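Dehydrogenase (Sinorhizobium meliloti, PDB 3UOE) probably acts as an oxidoreductase of the LDH2/MDH2 (malate/L-lactate dehydrogenase) family, its exact substrate not being established. Local coordinates at residues 216-219 / 220-223; 202-205 / 206-209; 112-115 / 116-119; 141-144 / 145-148; 75-78 / 79-83. One frame throughout, in Å; residues are numbered along the deposited sequence.

In the fold
Each of the five contacts is local, lying within one continuous piece of chain, so they follow in series and none nests in or crosses another. From the N terminus, contact 5 (75-83) ends helix 72-80. Contact 3 (112-119) lies on helix 109-127, the crossover between the parallel strands 99-105 and 129-137 of the mixed sheet, and contact 4 (141-148) starts helix 144-152 after strand 129-137. Contacts 3 and 4 touch, Met-113, Met-114 and Met-117 packing against Tyr-146. Contact 2 (202-209) starts helix 204-213, and contact 1 (216-223) turns the chain back so that Trp-221 covers Val-202, Lys-206 and Ile-207. Contacts 1 and 3 lie on opposite sides of the chain's centre, about 37 Å apart between centres.

Contact 1 (216-219 / 220-223); sequences AIPP and GWAV
Pro-218 lays its ring over the indole of Trp-221 across a type II beta turn that runs from Pro-218 to Trp-221 and leads into strand 222-223. The touch is a CH-pi contact: Pro-218 CD stands 3.4 Å from the centroid of the six-membered ring of Trp-221 and only 5° off its normal, so a C-H group sits squarely over the benzo face. The neighbouring methylene follows, with Pro-218 CG 3.5 Å from Trp-221 CZ2. The indole reaches this place because its CG stands anti to the carbonyl carbon (chi1 -79°), which folds the ring back over the residue that opened the turn. Ile-217 adds an oblique approach at the benzo side, its CB 3.7 Å from Trp-221 CE3, while its CD1 lies at the looser distance of 4.4 Å from Ala-222 CB. Gly-220 takes the third position of the turn with positive phi (101°), where a side chain would run into the carbonyl oxygen of Pro-219. Away from the prolines, the indole meets His-210 edge-to-face and rests on Lys-206 and Ile-207, so the loop is packed down on helix 204-213. Ala-222 and Val-223 carry the chain on into the small antiparallel sheet with strands 229-230 and 240-241. A water bridges the first residue of the turn to the residue just after it, donating to Pro-218 O at 2.7 Å and accepting from Ala-222 N at 2.9 Å.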
loop_
_atom_site.group_PDB
_atom_site.type_symbol
_atom_site.label_atom_id
_atom_site.label_comp_id
_atom_site.label_asym_id
_atom_site.label_seq_id
_atom_site.Cartn_x
_atom_site.Cartn_y
_atom_site.Cartn_z
ATOM N N ALA A 216 30.688 5.962 3.707
ATOM C CA ALA A 216 29.849 5.671 4.859
ATOM C C ALA A 216 28.373 5.843 4.508
ATOM O O ALA A 216 28.019 6.466 3.499
ATOM C CB ALA A 216 30.211 6.584 6.011
ATOM N N ILE A 217 27.510 5.294 5.351
ATOM C CA ILE A 217 26.077 5.455 5.169
ATOM C C ILE A 217 25.485 6.139 6.395
ATOM O O ILE A 217 25.974 5.956 7.511
ATOM C CB ILE A 217 25.382 4.108 4.896
ATOM C CG1 ILE A 217 25.759 3.087 5.967
ATOM C CG2 ILE A 217 25.787 3.585 3.539
ATOM C CD1 ILE A 217 24.823 1.898 6.031
ATOM N N PRO A 218 24.441 6.953 6.191
ATOM C CA PRO A 218 23.886 7.644 7.353
ATOM C C PRO A 218 23.509 6.636 8.424
ATOM O O PRO A 218 23.105 5.517 8.109
ATOM C CB PRO A 218 22.626 8.323 6.794
ATOM C CG PRO A 218 22.893 8.481 5.346
ATOM C CD PRO A 218 23.711 7.274 4.950
ATOM N N PRO A 219 23.640 7.034 9.690
ATOM C CA PRO A 219 23.230 6.172 10.799
ATOM C C PRO A 219 21.721 5.980 10.715
ATOM O O PRO A 219 21.019 6.912 10.311
ATOM C CB PRO A 219 23.587 7.016 12.026
ATOM C CG PRO A 219 23.484 8.437 11.513
ATOM C CD PRO A 219 24.087 8.359 10.152
ATOM N N GLY A 220 21.230 4.798 11.072
ATOM C CA GLY A 220 19.799 4.545 11.035
ATOM C C GLY A 220 19.310 3.757 9.829
ATOM O O GLY A 220 18.195 3.241 9.831
ATOM N N TRP A 221 20.128 3.661 8.790
ATOM C CA TRP A 221 19.741 2.886 7.614
ATOM C C TRP A 221 19.743 1.400 7.927
ATOM O O TRP A 221 18.814 0.681 7.558
ATOM C CB TRP A 221 20.689 3.163 6.436
ATOM C CG TRP A 221 20.402 4.444 5.705
ATOM C CD1 TRP A 221 19.575 5.444 6.107
ATOM C CD2 TRP A 221 20.981 4.875 4.461
ATOM N NE1 TRP A 221 19.581 6.459 5.187
ATOM C CE2 TRP A 221 20.434 6.143 4.175
ATOM C CE3 TRP A 221 21.901 4.311 3.572
ATOM C CZ2 TRP A 221 20.783 6.861 3.024
ATOM C CZ3 TRP A 221 22.244 5.027 2.428
ATOM C CH2 TRP A 221 21.683 6.288 2.165
ATOM N N ALA A 222 20.785 0.946 8.617
ATOM C CA ALA A 222 21.057 -0.481 8.727
ATOM C C ALA A 222 21.731 -0.891 10.031
ATOM O O ALA A 222 22.267 -0.064 10.763
ATOM C CB ALA A 222 21.898 -0.949 7.544
ATOM N N VAL A 223 21.692 -2.193 10.298
ATOM C CA VAL A 223 22.439 -2.791 11.397
ATOM C C VAL A 223 23.326 -3.843 10.778
ATOM O O VAL A 223 23.072 -4.280 9.661
ATOM C CB VAL A 223 21.520 -3.453 12.437
ATOM C CG1 VAL A 223 20.674 -2.413 13.130
ATOM C CG2 VAL A 223 20.642 -4.526 11.781
HETATM O O HOH W 1 22.786 3.007 9.045
#

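Contact 2 (202-205 / 206-209); sequences VSMG and KINN
Ser-203 O accepts from two successive backbone amides, Ile-207 N at 3.2 Å and, more weakly, Lys-206 N. The shorter and straighter bond of the next turn runs from Asn-208 N to Met-204 O, 2.8 Å with an N-H...O angle of 160°, and Asn-209 N donates to Gly-205 O in the same manner. This is the start of helix 204-213, with Ser-203 as its N-cap: with OG anti to the backbone N (chi1 -179°), the hydroxyl reaches forward to accept a weak bond from Gly-205 N. Val-202, just ahead of the cap, splits its two methyls between neighbours one turn on. Its CG2 presses on the aliphatic part of Lys-206 at 3.3 Å from CD, and its CG1 lies 3.9 Å from Ile-207 CD1. On another side of Ile-207, the selenium of Met-204, a selenomethionine, is 3.9 Å from CB. Asn-208 sends OD1 to Gln-237 NE2, and its amide crosses the Met-204 side chain at about a right angle. With Asn-208 cut back to alanine, Gln-237 NE2 would probably lose this acceptor and Met-204 CG, which lies 3.9 Å from Asn-208 OD1, would be uncovered.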
loop_
_atom_site.group_PDB
_atom_site.type_symbol
_atom_site.label_atom_id
_atom_site.label_comp_id
_atom_site.label_asym_id
_atom_site.label_seq_id
_atom_site.Cartn_x
_atom_site.Cartn_y
_atom_site.Cartn_z
ATOM N N VAL A 202 15.705 2.492 2.890
ATOM C CA VAL A 202 16.605 2.687 1.769
ATOM C C VAL A 202 16.698 1.386 0.981
ATOM O O VAL A 202 16.358 0.315 1.496
ATOM C CB VAL A 202 18.010 3.132 2.241
ATOM C CG1 VAL A 202 18.760 1.977 2.888
ATOM C CG2 VAL A 202 18.798 3.685 1.090
ATOM N N SER A 203 17.141 1.487 -0.269
ATOM C CA SER A 203 17.387 0.316 -1.105
ATOM C C SER A 203 18.728 -0.350 -0.769
ATOM O O SER A 203 19.671 0.310 -0.353
ATOM C CB SER A 203 17.382 0.724 -2.578
ATOM O OG SER A 203 17.587 -0.404 -3.418
HETATM N N MSE A 204 18.818 -1.663 -0.951
HETATM C CA MSE A 204 20.107 -2.337 -0.790
HETATM C C MSE A 204 20.995 -1.938 -1.961
HETATM O O MSE A 204 22.219 -1.796 -1.819
HETATM C CB MSE A 204 19.935 -3.850 -0.739
HETATM C CG MSE A 204 21.218 -4.617 -0.446
HETATM SE SE MSE A 204 22.181 -3.982 1.147
HETATM C CE MSE A 204 21.283 -4.987 2.570
ATOM N N GLY A 205 20.364 -1.747 -3.120
ATOM C CA GLY A 205 21.054 -1.231 -4.284
ATOM C C GLY A 205 21.832 0.032 -3.960
ATOM O O GLY A 205 22.987 0.171 -4.359
ATOM N N LYS A 206 21.202 0.948 -3.228
ATOM C CA LYS A 206 21.857 2.193 -2.837
ATOM C C LYS A 206 22.977 1.947 -1.838
ATOM O O LYS A 206 23.996 2.634 -1.858
ATOM C CB LYS A 206 20.856 3.186 -2.247
ATOM C CG LYS A 206 21.470 4.532 -1.916
ATOM C CD LYS A 206 20.528 5.377 -1.103
ATOM C CE LYS A 206 19.403 5.929 -1.956
ATOM N NZ LYS A 206 19.873 7.071 -2.786
ATOM N N ILE A 207 22.794 0.971 -0.959
ATOM C CA ILE A 207 23.839 0.662 -0.003
ATOM C C ILE A 207 25.045 0.068 -0.726
ATOM O O ILE A 207 26.184 0.382 -0.395
ATOM C CB ILE A 207 23.345 -0.268 1.130
ATOM C CG1 ILE A 207 22.522 0.529 2.144
ATOM C CG2 ILE A 207 24.521 -0.942 1.838
ATOM C CD1 ILE A 207 21.899 -0.336 3.224
ATOM N N ASN A 208 24.784 -0.774 -1.720
ATOM C CA ASN A 208 25.848 -1.382 -2.516
ATOM C C ASN A 208 26.670 -0.309 -3.204
ATOM O O ASN A 208 27.899 -0.370 -3.217
ATOM C CB ASN A 208 25.273 -2.344 -3.555
ATOM C CG ASN A 208 24.616 -3.556 -2.925
ATOM O OD1 ASN A 208 24.829 -3.854 -1.749
ATOM N ND2 ASN A 208 23.811 -4.258 -3.700
ATOM N N ASN A 209 25.978 0.683 -3.756
ATOM C CA ASN A 209 26.626 1.836 -4.361
ATOM C C ASN A 209 27.533 2.561 -3.368
ATOM O O ASN A 209 28.626 3.000 -3.730
ATOM C CB ASN A 209 25.593 2.791 -4.958
ATOM C CG ASN A 209 26.218 4.073 -5.482
ATOM O OD1 ASN A 209 26.487 5.007 -4.718
ATOM N ND2 ASN A 209 26.446 4.128 -6.795
#

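Contact 3 (112-115 / 116-119); sequences VMMD and AMRV
The guanidinium of Arg-118 receives Asp-115 OD1 at its edge, near its own plane, while Val-119 CG2 lies over one face, 3.6 Å above the plane and displaced toward the rim. The carboxylate is turned 63° from the guanidinium, so the two flat groups do not mate as a coplanar pair. The salt bridge is loose: Asp-115 OD1 takes weak bonds from Arg-118 NE at 3.5 Å and from Arg-118 NH2 at 3.4 Å, and Asp-115 OD2 takes another weak one from the same NH2. The two side chains run alongside each other and point the same way, and the bend of the arginine at chi3 (73°) brings NE and NH2 back to the acid. Their backbones belong to helix 109-127, the crossover helix between strands 99-105 and 129-137, held here by regular bonds such as Met-117 N to Met-113 O, 2.9 Å. Another side of the helix is apolar, where the selenomethionines Met-114 and Met-117 lie side by side with SE of the first 3.9 Å from CE of the second. Losing the carboxylate of Asp-115 to an alanine is likely to leave the guanidinium without its mate and freer to swing. Because Arg-122 brings a like charge close to Arg-118 NH1, the carboxylate probably offsets part of that crowding of positive charge, though through long bonds that are likely to contribute modestly.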
loop_
_atom_site.group_PDB
_atom_site.type_symbol
_atom_site.label_atom_id
_atom_site.label_comp_id
_atom_site.label_asym_id
_atom_site.label_seq_id
_atom_site.Cartn_x
_atom_site.Cartn_y
_atom_site.Cartn_z
ATOM N N VAL A 112 8.374 -10.149 -18.888
ATOM C CA VAL A 112 7.290 -10.972 -18.376
ATOM C C VAL A 112 6.181 -10.065 -17.847
ATOM O O VAL A 112 5.009 -10.310 -18.093
ATOM C CB VAL A 112 7.781 -11.949 -17.270
ATOM C CG1 VAL A 112 6.593 -12.527 -16.494
ATOM C CG2 VAL A 112 8.627 -13.075 -17.879
HETATM N N MSE A 113 6.571 -9.007 -17.141
HETATM C CA MSE A 113 5.618 -8.035 -16.618
HETATM C C MSE A 113 4.787 -7.376 -17.729
HETATM O O MSE A 113 3.556 -7.337 -17.651
HETATM C CB MSE A 113 6.346 -6.966 -15.793
HETATM C CG MSE A 113 5.451 -5.889 -15.226
HETATM SE SE MSE A 113 4.045 -6.582 -14.029
HETATM C CE MSE A 113 5.123 -6.798 -12.392
HETATM N N MSE A 114 5.455 -6.860 -18.761
HETATM C CA MSE A 114 4.741 -6.151 -19.826
HETATM C C MSE A 114 3.825 -7.078 -20.627
HETATM O O MSE A 114 2.793 -6.661 -21.138
HETATM C CB MSE A 114 5.705 -5.389 -20.748
HETATM C CG MSE A 114 6.381 -4.187 -20.078
HETATM SE SE MSE A 114 5.103 -2.893 -19.323
HETATM C CE MSE A 114 4.210 -2.335 -20.965
ATOM N N ASP A 115 4.194 -8.346 -20.725
ATOM C CA ASP A 115 3.347 -9.287 -21.438
ATOM C C ASP A 115 2.101 -9.595 -20.608
ATOM O O ASP A 115 0.986 -9.667 -21.136
ATOM C CB ASP A 115 4.109 -10.567 -21.789
ATOM C CG ASP A 115 3.434 -11.345 -22.897
ATOM O OD1 ASP A 115 3.594 -10.963 -24.077
ATOM O OD2 ASP A 115 2.726 -12.326 -22.582
ATOM N N ALA A 116 2.311 -9.767 -19.304
ATOM C CA ALA A 116 1.225 -9.970 -18.354
ATOM C C ALA A 116 0.249 -8.801 -18.393
ATOM O O ALA A 116 -0.967 -8.984 -18.299
ATOM C CB ALA A 116 1.786 -10.137 -16.950
HETATM N N MSE A 117 0.792 -7.596 -18.526
HETATM C CA MSE A 117 -0.042 -6.407 -18.609
HETATM C C MSE A 117 -0.892 -6.421 -19.877
HETATM O O MSE A 117 -2.083 -6.107 -19.838
HETATM C CB MSE A 117 0.799 -5.129 -18.543
HETATM C CG MSE A 117 -0.053 -3.872 -18.536
HETATM SE SE MSE A 117 0.909 -2.180 -18.257
HETATM C CE MSE A 117 2.095 -2.728 -16.793
ATOM N N ARG A 118 -0.286 -6.791 -20.999
ATOM C CA ARG A 118 -1.017 -6.849 -22.260
ATOM C C ARG A 118 -2.179 -7.834 -22.162
ATOM O O ARG A 118 -3.298 -7.541 -22.584
ATOM C CB ARG A 118 -0.087 -7.255 -23.400
ATOM C CG ARG A 118 -0.817 -7.698 -24.669
ATOM C CD ARG A 118 0.154 -8.273 -25.714
ATOM N NE ARG A 118 0.669 -9.597 -25.353
ATOM C CZ ARG A 118 0.021 -10.736 -25.578
ATOM N NH1 ARG A 118 -1.172 -10.713 -26.156
ATOM N NH2 ARG A 118 0.560 -11.894 -25.218
ATOM N N VAL A 119 -1.901 -9.002 -21.595
ATOM C CA VAL A 119 -2.899 -10.052 -21.467
ATOM C C VAL A 119 -4.005 -9.674 -20.471
ATOM O O VAL A 119 -5.188 -9.863 -20.737
ATOM C CB VAL A 119 -2.238 -11.385 -21.046
ATOM C CG1 VAL A 119 -3.304 -12.426 -20.666
ATOM C CG2 VAL A 119 -1.314 -11.902 -22.158
#

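Contact 4 (141-144 / 145-148); sequences GMLA and YYAE
Met-142, a selenomethionine, offers its carbonyl oxygen to Tyr-145 N at 3.2 Å, the donor standing above the carbonyl plane rather than within it. Its side chain, extended as far as SE and then bent at chi3 (73°), brings CE to 4.2 Å from Tyr-145 CB, the two side chains crossing at about a right angle. Leu-143 follows with a carbonyl that serves two amides: Ala-147 N gives a nearly straight bond of 3.2 Å (175° at the hydrogen), Tyr-146 N a weak one. The leucine also puts CD2 4.0 Å from Tyr-146 CE2. That ring is held at its far end, where the hydroxyl bonds to Met-140 O, and it fills the space against helix 109-127, touching Met-113, Met-114 and Met-117. Ala-144 O accepts from Glu-148 N at 2.8 Å, while the carboxylate of Glu-148 is taken up by a salt bridge to Arg-62. The amide of Ala-144 itself makes a weak bond to Asp-196 OD2 on strand 193-197. Together, these bonds from successive carbonyls to amides three and four residues on lead the loop after strand 129-137 into helix 144-152, as is usual at the N-terminus of an alpha helix.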
loop_
_atom_site.group_PDB
_atom_site.type_symbol
_atom_site.label_atom_id
_atom_site.label_comp_id
_atom_site.label_asym_id
_atom_site.label_seq_id
_atom_site.Cartn_x
_atom_site.Cartn_y
_atom_site.Cartn_z
ATOM N N GLY A 141 13.258 -4.454 -11.756
ATOM C CA GLY A 141 13.756 -3.097 -11.796
ATOM C C GLY A 141 12.752 -2.139 -11.182
ATOM O O GLY A 141 12.051 -2.487 -10.232
HETATM N N MSE A 142 12.684 -0.931 -11.733
HETATM C CA MSE A 142 11.910 0.155 -11.144
HETATM C C MSE A 142 10.427 0.026 -11.434
HETATM O O MSE A 142 10.010 0.153 -12.580
HETATM C CB MSE A 142 12.418 1.491 -11.686
HETATM C CG MSE A 142 11.551 2.695 -11.326
HETATM SE SE MSE A 142 12.205 4.357 -12.171
HETATM C CE MSE A 142 11.665 4.018 -14.014
ATOM N N LEU A 143 9.625 -0.196 -10.399
ATOM C CA LEU A 143 8.206 -0.481 -10.605
ATOM C C LEU A 143 7.408 0.699 -11.175
ATOM O O LEU A 143 6.342 0.502 -11.751
ATOM C CB LEU A 143 7.560 -0.999 -9.319
ATOM C CG LEU A 143 8.181 -2.259 -8.698
ATOM C CD1 LEU A 143 7.252 -2.860 -7.639
ATOM C CD2 LEU A 143 8.511 -3.293 -9.771
ATOM N N ALA A 144 7.923 1.917 -11.018
ATOM C CA ALA A 144 7.244 3.098 -11.548
ATOM C C ALA A 144 7.019 2.959 -13.055
ATOM O O ALA A 144 6.032 3.467 -13.599
ATOM C CB ALA A 144 8.042 4.381 -11.228
ATOM N N TYR A 145 7.935 2.259 -13.722
ATOM C CA TYR A 145 7.865 2.075 -15.167
ATOM C C TYR A 145 6.522 1.448 -15.565
ATOM O O TYR A 145 5.866 1.903 -16.502
ATOM C CB TYR A 145 9.027 1.195 -15.646
ATOM C CG TYR A 145 9.150 1.099 -17.158
ATOM C CD1 TYR A 145 8.369 0.204 -17.883
ATOM C CD2 TYR A 145 10.041 1.905 -17.853
ATOM C CE1 TYR A 145 8.466 0.117 -19.269
ATOM C CE2 TYR A 145 10.153 1.828 -19.235
ATOM C CZ TYR A 145 9.362 0.934 -19.939
ATOM O OH TYR A 145 9.474 0.854 -21.310
ATOM N N TYR A 146 6.132 0.404 -14.838
ATOM C CA TYR A 146 4.900 -0.325 -15.107
ATOM C C TYR A 146 3.684 0.480 -14.655
ATOM O O TYR A 146 2.716 0.604 -15.403
ATOM C CB TYR A 146 4.935 -1.703 -14.435
ATOM C CG TYR A 146 6.259 -2.412 -14.637
ATOM C CD1 TYR A 146 6.631 -2.900 -15.897
ATOM C CD2 TYR A 146 7.151 -2.567 -13.583
ATOM C CE1 TYR A 146 7.861 -3.536 -16.097
ATOM C CE2 TYR A 146 8.373 -3.204 -13.764
ATOM C CZ TYR A 146 8.726 -3.686 -15.020
ATOM O OH TYR A 146 9.938 -4.318 -15.186
ATOM N N ALA A 147 3.739 1.040 -13.448
ATOM C CA ALA A 147 2.658 1.903 -12.960
ATOM C C ALA A 147 2.371 3.028 -13.952
ATOM O O ALA A 147 1.217 3.363 -14.222
ATOM C CB ALA A 147 2.998 2.484 -11.579
ATOM N N GLU A 148 3.432 3.606 -14.498
ATOM C CA GLU A 148 3.288 4.709 -15.432
ATOM C C GLU A 148 2.670 4.240 -16.738
ATOM O O GLU A 148 1.841 4.937 -17.317
ATOM C CB GLU A 148 4.643 5.358 -15.703
ATOM C CG GLU A 148 4.578 6.594 -16.580
ATOM C CD GLU A 148 5.940 7.231 -16.768
ATOM O OE1 GLU A 148 6.772 6.655 -17.503
ATOM O OE2 GLU A 148 6.179 8.301 -16.172
#

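Contact 5 (75-78 / 79-83); sequences LLSR and LDKGL
Arg-78 and Leu-83 cross at about a right angle, the leucine laying its CB over one face of the guanidinium. It sits 3.8 Å above that plane, displaced toward the rim, and CB is 3.9 Å from Arg-78 NH2. The arginine chain stays extended through chi2 and bends at chi3 (62°), which swings the flat group round beneath the leucine. At the guanidinium edge, in plane, a water accepts a weak bond from Arg-78 NH2 and donates to Leu-83 O at 2.8 Å, joining the side chain to the backbone it packs against. That backbone is fixed by a Schellman motif ending helix 72-80: Leu-83 N reaches back to Arg-78 O at 2.9 Å, Gly-82 N bonds to Leu-79 O, and Gly-82 makes the reversal with positive phi (77°). Elsewhere round the last turn, Lys-81 extends past Ser-77, its CE 3.7 Å from Ser-77 OG, a hydroxyl whose bond goes to Asp-278 OD2. Leu-79 has its CG 3.2 Å from Leu-75 O and packs on Leu-39 of helix 28-41. The remaining nitrogens of Arg-78 are spent on Asn-138 OD1 (from NE) and on the carbonyls of Asp-277 and His-280 (from NH1). A buried arginine thus has its N-H groups met largely by neutral acceptors, so its charge is probably stabilised mainly by carbonyl and amide dipoles while the leucine shields one face.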
loop_
_atom_site.group_PDB
_atom_site.type_symbol
_atom_site.label_atom_id
_atom_site.label_comp_id
_atom_site.label_asym_id
_atom_site.label_seq_id
_atom_site.Cartn_x
_atom_site.Cartn_y
_atom_site.Cartn_z
ATOM N N LEU A 75 22.285 -9.615 -14.608
ATOM C CA LEU A 75 21.374 -10.194 -15.591
ATOM C C LEU A 75 22.133 -10.866 -16.739
ATOM O O LEU A 75 21.801 -11.985 -17.145
ATOM C CB LEU A 75 20.437 -9.129 -16.154
ATOM C CG LEU A 75 19.532 -8.409 -15.153
ATOM C CD1 LEU A 75 18.753 -7.297 -15.848
ATOM C CD2 LEU A 75 18.581 -9.384 -14.455
ATOM N N LEU A 76 23.147 -10.179 -17.262
ATOM C CA LEU A 76 23.973 -10.731 -18.327
ATOM C C LEU A 76 24.577 -12.055 -17.868
ATOM O O LEU A 76 24.575 -13.041 -18.596
ATOM C CB LEU A 76 25.074 -9.740 -18.729
ATOM C CG LEU A 76 24.624 -8.400 -19.328
ATOM C CD1 LEU A 76 25.812 -7.502 -19.639
ATOM C CD2 LEU A 76 23.773 -8.623 -20.583
ATOM N N SER A 77 25.073 -12.072 -16.637
ATOM C CA SER A 77 25.683 -13.277 -16.081
ATOM C C SER A 77 24.655 -14.407 -15.928
ATOM O O SER A 77 24.928 -15.569 -16.234
ATOM C CB SER A 77 26.344 -12.954 -14.735
ATOM O OG SER A 77 27.051 -14.062 -14.240
ATOM N N ARG A 78 23.469 -14.052 -15.454
ATOM C CA ARG A 78 22.413 -15.032 -15.250
ATOM C C ARG A 78 21.949 -15.629 -16.576
ATOM O O ARG A 78 21.599 -16.802 -16.658
ATOM C CB ARG A 78 21.246 -14.411 -14.480
ATOM C CG ARG A 78 21.587 -14.065 -13.028
ATOM C CD ARG A 78 20.381 -13.489 -12.267
ATOM N NE ARG A 78 19.291 -14.457 -12.183
ATOM C CZ ARG A 78 19.223 -15.437 -11.286
ATOM N NH1 ARG A 78 20.179 -15.580 -10.368
ATOM N NH2 ARG A 78 18.188 -16.269 -11.300
ATOM N N LEU A 79 21.958 -14.810 -17.617
ATOM C CA LEU A 79 21.625 -15.282 -18.945
ATOM C C LEU A 79 22.668 -16.281 -19.440
ATOM O O LEU A 79 22.325 -17.365 -19.904
ATOM C CB LEU A 79 21.522 -14.097 -19.903
ATOM C CG LEU A 79 20.281 -13.221 -19.734
ATOM C CD1 LEU A 79 20.480 -11.864 -20.380
ATOM C CD2 LEU A 79 19.024 -13.923 -20.280
ATOM N N ASP A 80 23.941 -15.904 -19.336
ATOM C CA ASP A 80 25.050 -16.759 -19.753
ATOM C C ASP A 80 25.041 -18.110 -19.038
ATOM O O ASP A 80 25.614 -19.085 -19.519
ATOM C CB ASP A 80 26.386 -16.078 -19.446
ATOM C CG ASP A 80 26.706 -14.949 -20.404
ATOM O OD1 ASP A 80 26.199 -14.950 -21.553
ATOM O OD2 ASP A 80 27.481 -14.059 -20.006
ATOM N N LYS A 81 24.422 -18.158 -17.867
ATOM C CA LYS A 81 24.552 -19.337 -17.030
ATOM C C LYS A 81 23.297 -20.182 -17.048
ATOM O O LYS A 81 23.222 -21.191 -16.355
ATOM C CB LYS A 81 24.927 -18.947 -15.601
ATOM C CG LYS A 81 26.360 -18.427 -15.465
ATOM C CD LYS A 81 26.660 -18.056 -14.019
ATOM C CE LYS A 81 28.087 -17.552 -13.835
ATOM N NZ LYS A 81 29.112 -18.609 -14.071
ATOM N N GLY A 82 22.316 -19.769 -17.841
ATOM C CA GLY A 82 21.080 -20.524 -17.962
ATOM C C GLY A 82 20.129 -20.347 -16.788
ATOM O O GLY A 82 19.176 -21.111 -16.620
ATOM N N LEU A 83 20.390 -19.335 -15.970
ATOM C CA LEU A 83 19.515 -19.006 -14.859
ATOM C C LEU A 83 18.411 -18.054 -15.316
ATOM O O LEU A 83 17.329 -18.010 -14.729
ATOM C CB LEU A 83 20.320 -18.366 -13.733
ATOM C CG LEU A 83 21.358 -19.247 -13.053
ATOM C CD1 LEU A 83 22.203 -18.382 -12.142
ATOM C CD2 LEU A 83 20.676 -20.381 -12.269
HETATM O O HOH W 2 15.874 -17.557 -12.367
#